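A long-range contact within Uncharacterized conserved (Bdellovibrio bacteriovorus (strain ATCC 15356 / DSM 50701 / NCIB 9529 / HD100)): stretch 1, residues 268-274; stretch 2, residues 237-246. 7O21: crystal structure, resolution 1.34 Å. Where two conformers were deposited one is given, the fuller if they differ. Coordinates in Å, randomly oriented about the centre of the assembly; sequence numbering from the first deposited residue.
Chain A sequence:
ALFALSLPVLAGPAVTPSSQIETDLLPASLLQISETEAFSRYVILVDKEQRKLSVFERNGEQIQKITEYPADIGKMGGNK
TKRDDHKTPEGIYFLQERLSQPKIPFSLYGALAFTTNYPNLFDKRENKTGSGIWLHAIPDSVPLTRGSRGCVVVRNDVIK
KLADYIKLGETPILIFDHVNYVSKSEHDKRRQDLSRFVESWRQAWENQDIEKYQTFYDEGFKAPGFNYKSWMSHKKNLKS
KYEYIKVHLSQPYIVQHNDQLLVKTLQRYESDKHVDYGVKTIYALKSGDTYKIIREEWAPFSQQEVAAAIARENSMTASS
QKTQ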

# COMPACT_ATOMS: atom_id res chain seq x y z
N ARG A 268 -0.40 12.95 -19.59
CA ARG A 268 -1.65 13.54 -20.07
C ARG A 268 -2.15 12.68 -21.23
O ARG A 268 -1.43 12.48 -22.20
CB ARG A 268 -1.41 14.97 -20.54
CG ARG A 268 -2.69 15.70 -20.95
CD ARG A 268 -2.36 17.05 -21.55
NE ARG A 268 -3.57 17.85 -21.79
CZ ARG A 268 -4.28 17.80 -22.91
NH1 ARG A 268 -3.92 16.99 -23.89
NH2 ARG A 268 -5.36 18.56 -23.04
N TYR A 269 -3.37 12.18 -21.09
CA TYR A 269 -4.03 11.36 -22.12
C TYR A 269 -5.25 12.11 -22.63
O TYR A 269 -6.08 12.55 -21.83
CB TYR A 269 -4.50 10.03 -21.51
CG TYR A 269 -5.12 9.10 -22.53
CD1 TYR A 269 -6.48 9.13 -22.80
CD2 TYR A 269 -4.34 8.17 -23.20
CE1 TYR A 269 -7.04 8.27 -23.73
CE2 TYR A 269 -4.88 7.31 -24.11
CZ TYR A 269 -6.22 7.37 -24.38
OH TYR A 269 -6.74 6.49 -25.29
N GLU A 270 -5.37 12.23 -23.95
CA GLU A 270 -6.50 12.93 -24.54
C GLU A 270 -7.08 12.14 -25.70
O GLU A 270 -6.35 11.75 -26.62
CB GLU A 270 -6.10 14.32 -25.05
CG GLU A 270 -7.26 15.04 -25.74
CD GLU A 270 -7.02 16.54 -25.93
OE1 GLU A 270 -5.86 16.97 -25.90
OE2 GLU A 270 -8.01 17.28 -26.13
N SER A 271 -8.39 11.95 -25.67
CA SER A 271 -9.16 11.58 -26.85
C SER A 271 -10.22 12.66 -27.07
O SER A 271 -10.35 13.60 -26.29
CB SER A 271 -9.84 10.23 -26.64
OG SER A 271 -10.88 10.38 -25.69
N ASP A 272 -11.01 12.49 -28.13
CA ASP A 272 -12.06 13.48 -28.36
C ASP A 272 -13.09 13.50 -27.23
O ASP A 272 -13.81 14.50 -27.09
CB ASP A 272 -12.72 13.25 -29.71
CG ASP A 272 -11.90 13.83 -30.85
OD1 ASP A 272 -11.30 14.91 -30.63
OD2 ASP A 272 -11.84 13.21 -31.93
N LYS A 273 -13.16 12.45 -26.42
CA LYS A 273 -14.14 12.37 -25.34
C LYS A 273 -13.64 12.97 -24.03
O LYS A 273 -14.35 13.75 -23.40
CB LYS A 273 -14.58 10.92 -25.12
CG LYS A 273 -15.69 10.76 -24.08
CD LYS A 273 -16.54 9.53 -24.36
CE LYS A 273 -17.80 9.53 -23.52
NZ LYS A 273 -18.66 10.69 -23.85
N HIS A 274 -12.44 12.59 -23.57
CA HIS A 274 -11.95 13.09 -22.29
C HIS A 274 -10.45 13.34 -22.33
O HIS A 274 -9.72 12.86 -23.20
CB HIS A 274 -12.29 12.19 -21.08
CG HIS A 274 -12.84 10.84 -21.44
ND1 HIS A 274 -12.13 9.91 -22.17
CD2 HIS A 274 -14.02 10.25 -21.12
CE1 HIS A 274 -12.85 8.81 -22.30
NE2 HIS A 274 -14.01 8.99 -21.68
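Stretch 2 237-246: NLKSKYEYIK

Stretch 2 (237-246) against stretch 1 (268-274) in an uncharacterized conserved protein of Bdellovibrio bacteriovorus. Stretch 2 enters as the last turn or so of a helix that begins earlier in the chain, residues 237-241, held near its end by Y242 N to L238 O (2.8 Å) and K241 N to L238 O (3.0 Å). Y242 is the first residue to leave helical phi/psi; after Y242 the chain turns through E243, which returns to helical phi/psi, and is extended from Y244 to K246, which pairs with E270 of the strand that begins before R268.

In the backbone pairing the two segments run antiparallel, with E270 opposite K246 (CA to CA 5.0 Å) and S271 beside I245 (CA to CA 4.6 Å). E270 and K246 form a hydrogen-bonded pair in which each residue gives and receives once: K246 N donates to E270 O at 2.8 Å, and E270 N donates to K246 O at 2.9 Å. The same two carbonyl oxygens receive CA-H...O contacts from the preceding residues, I245 CA to E270 O at 3.2 Å and Y269 CA to K246 O at 3.5 Å.

Beyond the pair no direct hydrogen bond joins the two stretches, and two waters span the gap between Y244 and D272. Water 1 donates to Y244 O (2.6 Å) and accepts from D272 N (2.8 Å); water 2 accepts from Y244 N (2.8 Å) and donates to D272 OD2 (3.1 Å).

Among the charged side chains, E270 and K246 project from the same face of the sheet, and E270 OE1 lies 3.7 Å from K246 NZ, a long salt bridge. E270 OE1 also forms a closer salt bridge with R268 NH1 (2.8 Å) within stretch 1. This shared acid offsets the proximity of two like charges, R268 NH1 and K246 NZ, 4.1 Å apart.

In the apolar packing, buried Y269 and I245 meet through Y269 CE2 and I245 CD1 (3.8 Å), while Y269 OH lies 3.7 Å from I245 CG2. I245 CG2 is also 4.0 Å from S271 CB, and L238, on the helix, reaches the edge of this cluster with its CD1 4.5 Å from Y269 OH.

A tyrosine covers the turn: the CA-to-CB bond of Y242 points toward stretch 1, and S271 OG lies over one face of its ring. S271 OG accepts from K273 N (3.2 Å), and S271 N bonds H274 O (2.9 Å), so the turn is fastened on itself where the ring covers it. K273 CD comes within 3.0 Å of Y242 OH, a tight contact, before the lysine's end leads away. Together the stretches bury 503 Å², both sides summed.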

# COMPACT_ATOMS: atom_id res chain seq x y z
N ASN A 237 -10.08 -2.00 -28.63
CA ASN A 237 -11.45 -1.49 -28.60
C ASN A 237 -11.47 0.03 -28.55
O ASN A 237 -12.30 0.67 -29.21
CB ASN A 237 -12.21 -2.08 -27.41
CG ASN A 237 -13.68 -1.68 -27.40
OD1 ASN A 237 -14.34 -1.75 -28.43
ND2 ASN A 237 -14.17 -1.24 -26.25
N LEU A 238 -10.60 0.63 -27.74
CA LEU A 238 -10.53 2.09 -27.69
C LEU A 238 -10.16 2.65 -29.06
O LEU A 238 -10.76 3.63 -29.52
CB LEU A 238 -9.50 2.54 -26.65
CG LEU A 238 -9.86 2.28 -25.19
CD1 LEU A 238 -8.65 2.56 -24.30
CD2 LEU A 238 -11.02 3.17 -24.82
N LYS A 239 -9.18 2.04 -29.72
CA LYS A 239 -8.79 2.47 -31.05
C LYS A 239 -9.97 2.45 -32.01
O LYS A 239 -10.11 3.34 -32.86
CB LYS A 239 -7.66 1.59 -31.58
CG LYS A 239 -7.27 1.88 -33.02
CD LYS A 239 -6.17 0.96 -33.51
CE LYS A 239 -5.73 1.35 -34.91
NZ LYS A 239 -4.66 0.46 -35.44
N SER A 240 -10.81 1.42 -31.92
CA SER A 240 -11.94 1.34 -32.84
C SER A 240 -12.91 2.50 -32.65
O SER A 240 -13.57 2.92 -33.61
CB SER A 240 -12.68 0.01 -32.66
OG SER A 240 -13.47 0.02 -31.49
N LYS A 241 -12.99 3.04 -31.44
CA LYS A 241 -13.96 4.08 -31.11
C LYS A 241 -13.40 5.49 -31.21
O LYS A 241 -14.15 6.42 -31.54
CB LYS A 241 -14.53 3.87 -29.71
CG LYS A 241 -15.21 2.53 -29.52
CD LYS A 241 -16.11 2.52 -28.29
CE LYS A 241 -15.33 2.34 -27.00
NZ LYS A 241 -16.05 2.91 -25.83
N TYR A 242 -12.11 5.68 -30.93
CA TYR A 242 -11.50 7.01 -30.87
C TYR A 242 -10.27 6.96 -31.76
O TYR A 242 -9.23 6.44 -31.35
CB TYR A 242 -11.14 7.36 -29.43
CG TYR A 242 -12.33 7.33 -28.52
CD1 TYR A 242 -13.50 8.00 -28.85
CD2 TYR A 242 -12.31 6.59 -27.34
CE1 TYR A 242 -14.61 7.96 -28.03
CE2 TYR A 242 -13.42 6.54 -26.51
CZ TYR A 242 -14.57 7.23 -26.86
OH TYR A 242 -15.67 7.19 -26.04
N GLU A 243 -10.41 7.52 -32.97
CA GLU A 243 -9.39 7.35 -34.00
C GLU A 243 -8.08 8.03 -33.62
O GLU A 243 -7.00 7.48 -33.87
CB GLU A 243 -9.90 7.89 -35.33
CG GLU A 243 -9.03 7.52 -36.52
CD GLU A 243 -9.66 7.91 -37.84
OE1 GLU A 243 -10.08 7.00 -38.60
OE2 GLU A 243 -9.73 9.12 -38.15
N TYR A 244 -8.14 9.23 -33.05
CA TYR A 244 -6.94 10.01 -32.76
C TYR A 244 -6.86 10.30 -31.28
O TYR A 244 -7.82 10.78 -30.67
CB TYR A 244 -6.92 11.32 -33.56
CG TYR A 244 -6.83 11.12 -35.05
CD1 TYR A 244 -5.65 10.70 -35.65
CD2 TYR A 244 -7.94 11.33 -35.86
CE1 TYR A 244 -5.57 10.52 -37.02
CE2 TYR A 244 -7.87 11.15 -37.23
CZ TYR A 244 -6.69 10.74 -37.80
OH TYR A 244 -6.63 10.56 -39.17
N ILE A 245 -5.70 9.99 -30.69
CA ILE A 245 -5.43 10.30 -29.29
C ILE A 245 -4.10 11.04 -29.20
O ILE A 245 -3.29 11.06 -30.13
CB ILE A 245 -5.43 9.05 -28.39
CG1 ILE A 245 -4.29 8.09 -28.79
CG2 ILE A 245 -6.79 8.34 -28.44
CD1 ILE A 245 -4.04 6.98 -27.76
N LYS A 246 -3.89 11.67 -28.04
CA LYS A 246 -2.66 12.38 -27.72
C LYS A 246 -2.16 11.85 -26.39
O LYS A 246 -2.93 11.76 -25.43
CB LYS A 246 -2.94 13.88 -27.57
CG LYS A 246 -3.18 14.63 -28.88
CD LYS A 246 -4.08 15.84 -28.64
CE LYS A 246 -3.37 17.16 -28.93
NZ LYS A 246 -2.67 17.69 -27.73
O HOH W 1 -10.39 10.60 -30.07
O HOH W 2 -10.37 10.95 -33.39